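PDB 5DZ8: BspA (BspA_V) from Streptococcus agalactiae serotype III, which is a cell wall-anchored adhesin of the antigen I/II family, here represented by its variable domain, which probably takes part in attachment of the bacterium to host surfaces. Local coordinates for residues P31-H39 with G51-H59; V73-Y83 with F119-N130. All blocks are in the same frame, centred on the assembly; numbering follows the deposited sequence.

Contacts 1 and 2 lie side by side in one antiparallel six-stranded sheet of the variable domain, their centres about 9 Å apart. Contact 1 joins the two arms of the hairpin formed by strands 34-42 and 47-63; contact 2 sets strand 69-85 against strand 119-135, one of the two outermost strands of this sheet within the chain. The strands that meet between the contacts, 47-63 and 69-85, are neighbours, with probable hydrogen bonds from Lys-52 N to Glu-82 O (2.7 Å) and from Thr-77 N to Lys-56 O (2.7 Å). On the face carrying Phe-35 and Leu-78, His-39 CE1 packs 3.2 Å from Tyr-81 OH, so both contacts contribute to one continuous layer of side chains.

Contact 1: residues P31-H39 with G51-H59; sequences PDGSFEFNH and GKLTGKVNH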
# COMPACT_ATOMS: atom_id res chain seq x y z
N PRO A 31 24.06 11.63 -24.21
CA PRO A 31 23.56 11.21 -25.50
C PRO A 31 23.66 9.73 -25.80
O PRO A 31 22.93 9.26 -26.64
CB PRO A 31 24.46 12.00 -26.50
CG PRO A 31 24.91 13.20 -25.71
CD PRO A 31 25.00 12.75 -24.29
N ASP A 32 24.58 9.03 -25.17
CA ASP A 32 24.65 7.57 -25.34
C ASP A 32 23.44 6.83 -24.64
O ASP A 32 23.35 5.63 -24.75
CB ASP A 32 25.99 7.03 -24.82
CG ASP A 32 26.10 7.02 -23.25
OD1 ASP A 32 25.16 7.44 -22.54
OD2 ASP A 32 27.15 6.58 -22.70
N GLY A 33 22.59 7.51 -23.88
CA GLY A 33 21.40 6.90 -23.30
C GLY A 33 21.49 6.81 -21.80
O GLY A 33 20.51 6.48 -21.15
N SER A 34 22.66 7.10 -21.24
CA SER A 34 22.87 7.04 -19.81
C SER A 34 21.95 7.99 -19.11
O SER A 34 21.72 9.14 -19.59
CB SER A 34 24.31 7.42 -19.46
OG SER A 34 25.15 6.41 -19.91
N PHE A 35 21.41 7.54 -17.99
CA PHE A 35 20.55 8.41 -17.23
C PHE A 35 20.59 8.16 -15.76
O PHE A 35 20.94 7.08 -15.30
CB PHE A 35 19.10 8.34 -17.73
CG PHE A 35 18.39 7.03 -17.42
CD1 PHE A 35 17.84 6.81 -16.18
CD2 PHE A 35 18.32 5.99 -18.38
CE1 PHE A 35 17.18 5.60 -15.90
CE2 PHE A 35 17.66 4.79 -18.11
CZ PHE A 35 17.09 4.58 -16.87
N GLU A 36 20.08 9.14 -15.06
CA GLU A 36 19.98 9.12 -13.64
C GLU A 36 18.83 10.05 -13.19
O GLU A 36 18.87 11.27 -13.41
CB GLU A 36 21.31 9.61 -13.10
CG GLU A 36 21.30 9.93 -11.64
CD GLU A 36 22.60 10.52 -11.16
OE1 GLU A 36 23.67 10.13 -11.70
OE2 GLU A 36 22.53 11.39 -10.24
N PHE A 37 17.84 9.43 -12.58
CA PHE A 37 16.79 10.12 -11.81
C PHE A 37 17.15 10.31 -10.35
O PHE A 37 17.54 9.38 -9.71
CB PHE A 37 15.50 9.29 -11.84
CG PHE A 37 14.84 9.28 -13.18
CD1 PHE A 37 14.12 10.39 -13.61
CD2 PHE A 37 14.96 8.20 -14.02
CE1 PHE A 37 13.52 10.38 -14.84
CE2 PHE A 37 14.31 8.17 -15.25
CZ PHE A 37 13.58 9.26 -15.65
N ASN A 38 16.94 11.50 -9.83
CA ASN A 38 17.12 11.79 -8.38
C ASN A 38 15.79 12.21 -7.81
O ASN A 38 15.13 12.98 -8.40
CB ASN A 38 18.15 12.91 -8.26
CG ASN A 38 19.57 12.39 -8.49
OD1 ASN A 38 20.11 11.68 -7.64
ND2 ASN A 38 20.15 12.68 -9.64
N HIS A 39 15.37 11.67 -6.69
CA HIS A 39 14.18 12.17 -6.00
C HIS A 39 14.39 12.45 -4.49
O HIS A 39 15.07 11.71 -3.77
CB HIS A 39 13.00 11.23 -6.23
CG HIS A 39 13.01 9.96 -5.42
ND1 HIS A 39 13.38 8.74 -5.95
CD2 HIS A 39 12.63 9.71 -4.14
CE1 HIS A 39 13.23 7.80 -5.03
NE2 HIS A 39 12.79 8.36 -3.92
N GLY A 51 16.67 9.42 -3.20
CA GLY A 51 16.66 8.20 -3.98
C GLY A 51 17.27 8.52 -5.33
O GLY A 51 17.19 9.63 -5.80
N LYS A 52 17.93 7.54 -5.90
CA LYS A 52 18.61 7.67 -7.16
C LYS A 52 18.44 6.36 -7.92
O LYS A 52 18.78 5.29 -7.41
CB LYS A 52 20.10 7.91 -6.95
CG LYS A 52 20.87 8.13 -8.25
CD LYS A 52 22.36 7.83 -8.17
CE LYS A 52 23.06 8.75 -7.23
NZ LYS A 52 23.02 10.12 -7.78
N LEU A 53 17.87 6.45 -9.12
CA LEU A 53 17.76 5.33 -10.04
C LEU A 53 18.64 5.63 -11.25
O LEU A 53 18.42 6.64 -11.93
CB LEU A 53 16.32 5.18 -10.52
CG LEU A 53 16.00 3.96 -11.40
CD1 LEU A 53 16.10 2.65 -10.62
CD2 LEU A 53 14.58 4.11 -11.94
N THR A 54 19.60 4.74 -11.52
CA THR A 54 20.52 4.84 -12.65
C THR A 54 20.22 3.77 -13.66
O THR A 54 19.75 2.70 -13.33
CB THR A 54 21.97 4.62 -12.19
OG1 THR A 54 22.02 3.43 -11.39
CG2 THR A 54 22.42 5.80 -11.33
N GLY A 55 20.51 4.08 -14.91
CA GLY A 55 20.24 3.18 -15.99
C GLY A 55 20.78 3.66 -17.33
O GLY A 55 21.47 4.62 -17.39
N LYS A 56 20.41 2.99 -18.40
CA LYS A 56 20.85 3.36 -19.72
C LYS A 56 19.88 2.87 -20.75
O LYS A 56 19.53 1.70 -20.76
CB LYS A 56 22.16 2.74 -20.03
CG LYS A 56 22.79 3.32 -21.29
CD LYS A 56 24.12 2.67 -21.50
CE LYS A 56 24.78 3.18 -22.78
NZ LYS A 56 23.92 2.89 -23.93
N VAL A 57 19.45 3.78 -21.63
CA VAL A 57 18.66 3.41 -22.80
C VAL A 57 19.63 3.02 -23.88
O VAL A 57 20.59 3.77 -24.15
CB VAL A 57 17.76 4.56 -23.28
CG1 VAL A 57 16.88 4.12 -24.44
CG2 VAL A 57 16.86 5.00 -22.13
N ASN A 58 19.41 1.84 -24.46
CA ASN A 58 20.23 1.36 -25.57
C ASN A 58 19.59 1.70 -26.88
O ASN A 58 18.59 1.09 -27.30
CB ASN A 58 20.54 -0.12 -25.40
CG ASN A 58 21.16 -0.41 -24.05
OD1 ASN A 58 22.26 0.06 -23.77
ND2 ASN A 58 20.42 -1.13 -23.17
N HIS A 59 20.13 2.73 -27.51
CA HIS A 59 19.58 3.17 -28.77
C HIS A 59 20.66 3.45 -29.81
O HIS A 59 21.83 3.63 -29.48
CB HIS A 59 18.66 4.40 -28.56
CG HIS A 59 19.35 5.57 -27.93
ND1 HIS A 59 18.74 6.36 -27.00
CD2 HIS A 59 20.60 6.04 -28.06
CE1 HIS A 59 19.57 7.29 -26.59
NE2 HIS A 59 20.72 7.11 -27.21
O HOH W 1 22.41 3.69 -26.28
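Glu-36 OE2 is gripped by two donors: Lys-52 NZ across the strands at 2.8 Å, a salt bridge, and Asn-38 ND2 of its own strand at 2.8 Å. The ammonium comes from above the carboxylate plane, whereas the amide N-H arrives on the anti side, close to that plane. Lys-52 reaches this position because its chain, extended at first, bends at chi3 and chi4 (-64° and -67°); NZ also makes a weak bond to Asn-38 OD1. On the same face, Lys-56 NZ bonds to Asp-32 O at 2.9 Å. Asp-32 OD1 accepts from Ser-34 N, which makes an Asx turn leading into the strand, and also from Ser-34 OG.

On the other face, the Phe-35 ring lies over Gly-55, whose CA is 3.8 Å from the ring centroid, a CH-pi contact. The His-39 ring covers Gly-51 in the same way, its centroid 3.8 Å from Gly-51 CA. Both rings fold over the partner strand where glycine leaves room. At the loop end of 31-39, His-59 NE2 donates to Pro-31 O at 3.1 Å, in the plane of its ring, while its ND1 bonds to Tyr-165 OH of the second subunit. Among the paired side chains the chemistry divides: Glu-36, Asn-38, Lys-52 and Lys-56 make polar links, probably favouring ionised Glu-36 and Lys-52, while Phe-35 and His-39 pack on glycine; the His-59 link stands apart.

Contact 2: residues V73-Y83 with F119-N130; sequences VDSVTLYKYEY and FAETLNKTLQLN
Strands 73-83 and 119-130 run antiparallel, their axes at 161° and 4.3 Å apart at closest, and the register slips by one residue between Leu-78 and Lys-80. At this beta bulge Tyr-79 O accepts from Leu-123 N (2.8 Å) and, at greater length, from Asn-124 N. Asp-74 O likewise takes two donors, Leu-129 N and Asn-130 N, both from the same face of its carbonyl plane.

Among the side chains, Phe-119 has CG between its backbone N and carbonyl carbon (chi1 62°), which turns the ring across the partner strand. Tyr-83 CB sits over one face, 3.8 Å from the Phe-119 centroid, and Tyr-81 CD2 meets the ring edge, 3.9 Å from Phe-119 CE1. Leu-129 CD1 wedges between Val-73 CG1 (3.8 Å) and Val-76 CG1. Thr-77 OG1 and Thr-126 OG1 share a hydrogen bond of 2.8 Å on the opposite face, where Lys-80 NZ also donates to Thr-122 OG1.

Strand 47-63 flanks 73-83 on its other side. Over the face bearing Leu-78 and Tyr-81 lies the three-stranded sheet: Phe-147 of strand 144-167 touches Leu-78 and Leu-127, Phe-98 stacks on Tyr-81, and Phe-109 of strand 107-113 packs on Leu-123.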
# COMPACT_ATOMS: atom_id res chain seq x y z
N VAL A 73 15.21 2.20 -30.64
CA VAL A 73 15.24 2.11 -29.20
C VAL A 73 15.16 0.63 -28.86
O VAL A 73 14.07 0.09 -28.75
CB VAL A 73 14.10 2.89 -28.56
CG1 VAL A 73 14.28 2.99 -27.04
CG2 VAL A 73 13.99 4.27 -29.19
N ASP A 74 16.32 0.02 -28.66
CA ASP A 74 16.45 -1.43 -28.56
C ASP A 74 15.97 -1.95 -27.23
O ASP A 74 15.08 -2.81 -27.20
CB ASP A 74 17.88 -1.86 -28.85
CG ASP A 74 18.32 -1.48 -30.26
OD1 ASP A 74 17.56 -1.81 -31.22
OD2 ASP A 74 19.37 -0.80 -30.42
N SER A 75 16.48 -1.37 -26.15
CA SER A 75 16.11 -1.78 -24.83
C SER A 75 16.47 -0.70 -23.82
O SER A 75 17.06 0.29 -24.18
CB SER A 75 16.88 -3.05 -24.52
OG SER A 75 18.27 -2.73 -24.48
N VAL A 76 16.16 -0.94 -22.55
CA VAL A 76 16.56 -0.06 -21.50
C VAL A 76 17.04 -0.87 -20.29
O VAL A 76 16.40 -1.83 -19.90
CB VAL A 76 15.43 0.89 -21.08
CG1 VAL A 76 14.15 0.15 -20.72
CG2 VAL A 76 15.90 1.77 -19.93
N THR A 77 18.19 -0.47 -19.74
CA THR A 77 18.78 -1.21 -18.69
C THR A 77 18.70 -0.40 -17.43
O THR A 77 19.06 0.75 -17.44
CB THR A 77 20.24 -1.55 -19.01
OG1 THR A 77 20.26 -2.39 -20.16
CG2 THR A 77 20.87 -2.33 -17.85
N LEU A 78 18.23 -1.01 -16.35
CA LEU A 78 18.37 -0.41 -15.03
C LEU A 78 19.59 -0.99 -14.29
O LEU A 78 19.71 -2.20 -14.16
CB LEU A 78 17.12 -0.63 -14.20
CG LEU A 78 15.78 0.03 -14.61
CD1 LEU A 78 15.85 1.53 -14.91
CD2 LEU A 78 15.18 -0.69 -15.80
N TYR A 79 20.42 -0.10 -13.75
CA TYR A 79 21.62 -0.47 -13.03
C TYR A 79 21.34 -0.52 -11.54
O TYR A 79 21.31 -1.60 -10.96
CB TYR A 79 22.76 0.51 -13.31
CG TYR A 79 23.27 0.57 -14.75
CD1 TYR A 79 23.19 -0.51 -15.62
CD2 TYR A 79 23.90 1.73 -15.22
CE1 TYR A 79 23.66 -0.41 -16.92
CE2 TYR A 79 24.41 1.82 -16.50
CZ TYR A 79 24.27 0.76 -17.35
OH TYR A 79 24.78 0.90 -18.60
N LYS A 80 21.11 0.63 -10.92
CA LYS A 80 21.03 0.65 -9.47
C LYS A 80 19.90 1.52 -8.96
O LYS A 80 19.54 2.51 -9.57
CB LYS A 80 22.34 1.16 -8.88
CG LYS A 80 23.49 0.18 -9.02
CD LYS A 80 24.74 0.58 -8.21
CE LYS A 80 25.98 -0.24 -8.59
NZ LYS A 80 25.71 -1.73 -8.64
N TYR A 81 19.40 1.14 -7.80
CA TYR A 81 18.61 2.01 -6.98
C TYR A 81 19.27 2.22 -5.64
O TYR A 81 19.42 1.27 -4.87
CB TYR A 81 17.20 1.48 -6.78
CG TYR A 81 16.33 2.42 -5.95
CD1 TYR A 81 15.94 3.66 -6.45
CD2 TYR A 81 15.96 2.09 -4.64
CE1 TYR A 81 15.18 4.54 -5.69
CE2 TYR A 81 15.21 2.97 -3.86
CZ TYR A 81 14.82 4.18 -4.39
OH TYR A 81 14.07 5.04 -3.62
N GLU A 82 19.59 3.48 -5.36
CA GLU A 82 20.20 3.89 -4.14
C GLU A 82 19.34 4.90 -3.36
O GLU A 82 18.65 5.76 -3.97
CB GLU A 82 21.54 4.57 -4.44
CG GLU A 82 22.57 3.65 -5.06
CD GLU A 82 23.66 4.40 -5.82
OE1 GLU A 82 24.01 5.53 -5.42
OE2 GLU A 82 24.18 3.86 -6.83
N TYR A 83 19.45 4.79 -2.03
CA TYR A 83 18.77 5.62 -1.12
C TYR A 83 19.69 6.04 -0.03
O TYR A 83 20.24 5.19 0.65
CB TYR A 83 17.53 4.93 -0.55
CG TYR A 83 16.76 5.83 0.41
CD1 TYR A 83 15.90 6.82 -0.04
CD2 TYR A 83 16.95 5.73 1.77
CE1 TYR A 83 15.20 7.63 0.86
CE2 TYR A 83 16.28 6.56 2.68
CZ TYR A 83 15.40 7.49 2.23
OH TYR A 83 14.74 8.27 3.16
N PHE A 119 21.10 2.67 1.62
CA PHE A 119 21.43 1.40 0.96
C PHE A 119 21.60 1.59 -0.53
O PHE A 119 21.24 2.64 -1.10
CB PHE A 119 20.34 0.34 1.20
CG PHE A 119 18.99 0.74 0.65
CD1 PHE A 119 18.70 0.61 -0.73
CD2 PHE A 119 18.04 1.35 1.47
CE1 PHE A 119 17.46 1.01 -1.23
CE2 PHE A 119 16.82 1.76 0.95
CZ PHE A 119 16.53 1.57 -0.39
N ALA A 120 22.08 0.51 -1.16
CA ALA A 120 22.14 0.43 -2.61
C ALA A 120 21.79 -0.97 -3.07
O ALA A 120 22.37 -1.94 -2.61
CB ALA A 120 23.52 0.81 -3.10
N GLU A 121 20.87 -1.07 -4.00
CA GLU A 121 20.48 -2.32 -4.58
C GLU A 121 20.87 -2.31 -6.04
O GLU A 121 20.64 -1.32 -6.76
CB GLU A 121 18.96 -2.45 -4.56
CG GLU A 121 18.33 -2.35 -3.20
CD GLU A 121 18.74 -3.48 -2.26
OE1 GLU A 121 19.07 -4.56 -2.76
OE2 GLU A 121 18.75 -3.28 -1.02
N THR A 122 21.37 -3.44 -6.47
CA THR A 122 21.75 -3.67 -7.82
C THR A 122 20.66 -4.42 -8.56
O THR A 122 20.28 -5.49 -8.16
CB THR A 122 23.05 -4.51 -7.89
OG1 THR A 122 24.12 -3.72 -7.36
CG2 THR A 122 23.39 -4.85 -9.33
N LEU A 123 20.24 -3.88 -9.68
CA LEU A 123 19.23 -4.52 -10.49
C LEU A 123 19.88 -5.20 -11.69
O LEU A 123 19.70 -6.38 -11.89
CB LEU A 123 18.24 -3.47 -11.00
CG LEU A 123 17.17 -2.94 -10.05
CD1 LEU A 123 17.73 -2.04 -9.02
CD2 LEU A 123 16.15 -2.15 -10.82
N ASN A 124 20.62 -4.43 -12.50
CA ASN A 124 21.16 -4.89 -13.77
C ASN A 124 20.15 -5.61 -14.64
O ASN A 124 20.45 -6.64 -15.18
CB ASN A 124 22.43 -5.71 -13.54
CG ASN A 124 23.56 -4.89 -12.98
OD1 ASN A 124 23.60 -3.65 -13.10
ND2 ASN A 124 24.51 -5.56 -12.35
N LYS A 125 18.97 -5.04 -14.77
CA LYS A 125 17.89 -5.59 -15.59
C LYS A 125 17.68 -4.83 -16.87
O LYS A 125 17.53 -3.61 -16.83
CB LYS A 125 16.62 -5.70 -14.78
CG LYS A 125 16.72 -6.91 -13.83
CD LYS A 125 15.66 -6.86 -12.75
CE LYS A 125 15.08 -8.22 -12.38
NZ LYS A 125 15.84 -8.80 -11.26
N THR A 126 17.74 -5.56 -18.00
CA THR A 126 17.48 -5.08 -19.31
C THR A 126 16.12 -5.52 -19.78
O THR A 126 15.83 -6.68 -19.74
CB THR A 126 18.55 -5.57 -20.25
OG1 THR A 126 19.78 -5.13 -19.72
CG2 THR A 126 18.35 -4.96 -21.64
N LEU A 127 15.28 -4.56 -20.14
CA LEU A 127 13.96 -4.75 -20.64
C LEU A 127 13.96 -4.41 -22.12
O LEU A 127 14.25 -3.28 -22.53
CB LEU A 127 13.01 -3.80 -19.92
CG LEU A 127 13.15 -3.57 -18.41
CD1 LEU A 127 11.95 -2.77 -17.90
CD2 LEU A 127 13.27 -4.83 -17.60
N GLN A 128 13.58 -5.39 -22.93
CA GLN A 128 13.57 -5.23 -24.40
C GLN A 128 12.40 -4.35 -24.85
O GLN A 128 11.35 -4.40 -24.29
CB GLN A 128 13.56 -6.59 -25.09
CG GLN A 128 14.78 -7.44 -24.77
CD GLN A 128 16.04 -7.00 -25.50
OE1 GLN A 128 16.03 -6.65 -26.67
NE2 GLN A 128 17.15 -7.02 -24.79
N LEU A 129 12.64 -3.49 -25.82
CA LEU A 129 11.67 -2.55 -26.29
C LEU A 129 11.51 -2.77 -27.76
O LEU A 129 10.41 -2.85 -28.19
CB LEU A 129 12.15 -1.07 -26.03
CG LEU A 129 12.34 -0.71 -24.56
CD1 LEU A 129 13.04 0.61 -24.38
CD2 LEU A 129 11.02 -0.70 -23.84
N ASN A 130 12.61 -2.79 -28.52
CA ASN A 130 12.55 -2.95 -30.01
C ASN A 130 11.59 -2.00 -30.67
O ASN A 130 10.62 -2.42 -31.29
CB ASN A 130 12.17 -4.36 -30.42
CG ASN A 130 13.12 -5.39 -29.84
OD1 ASN A 130 14.33 -5.30 -30.03
ND2 ASN A 130 12.58 -6.31 -29.09
O HOH W 2 25.36 -1.92 -11.83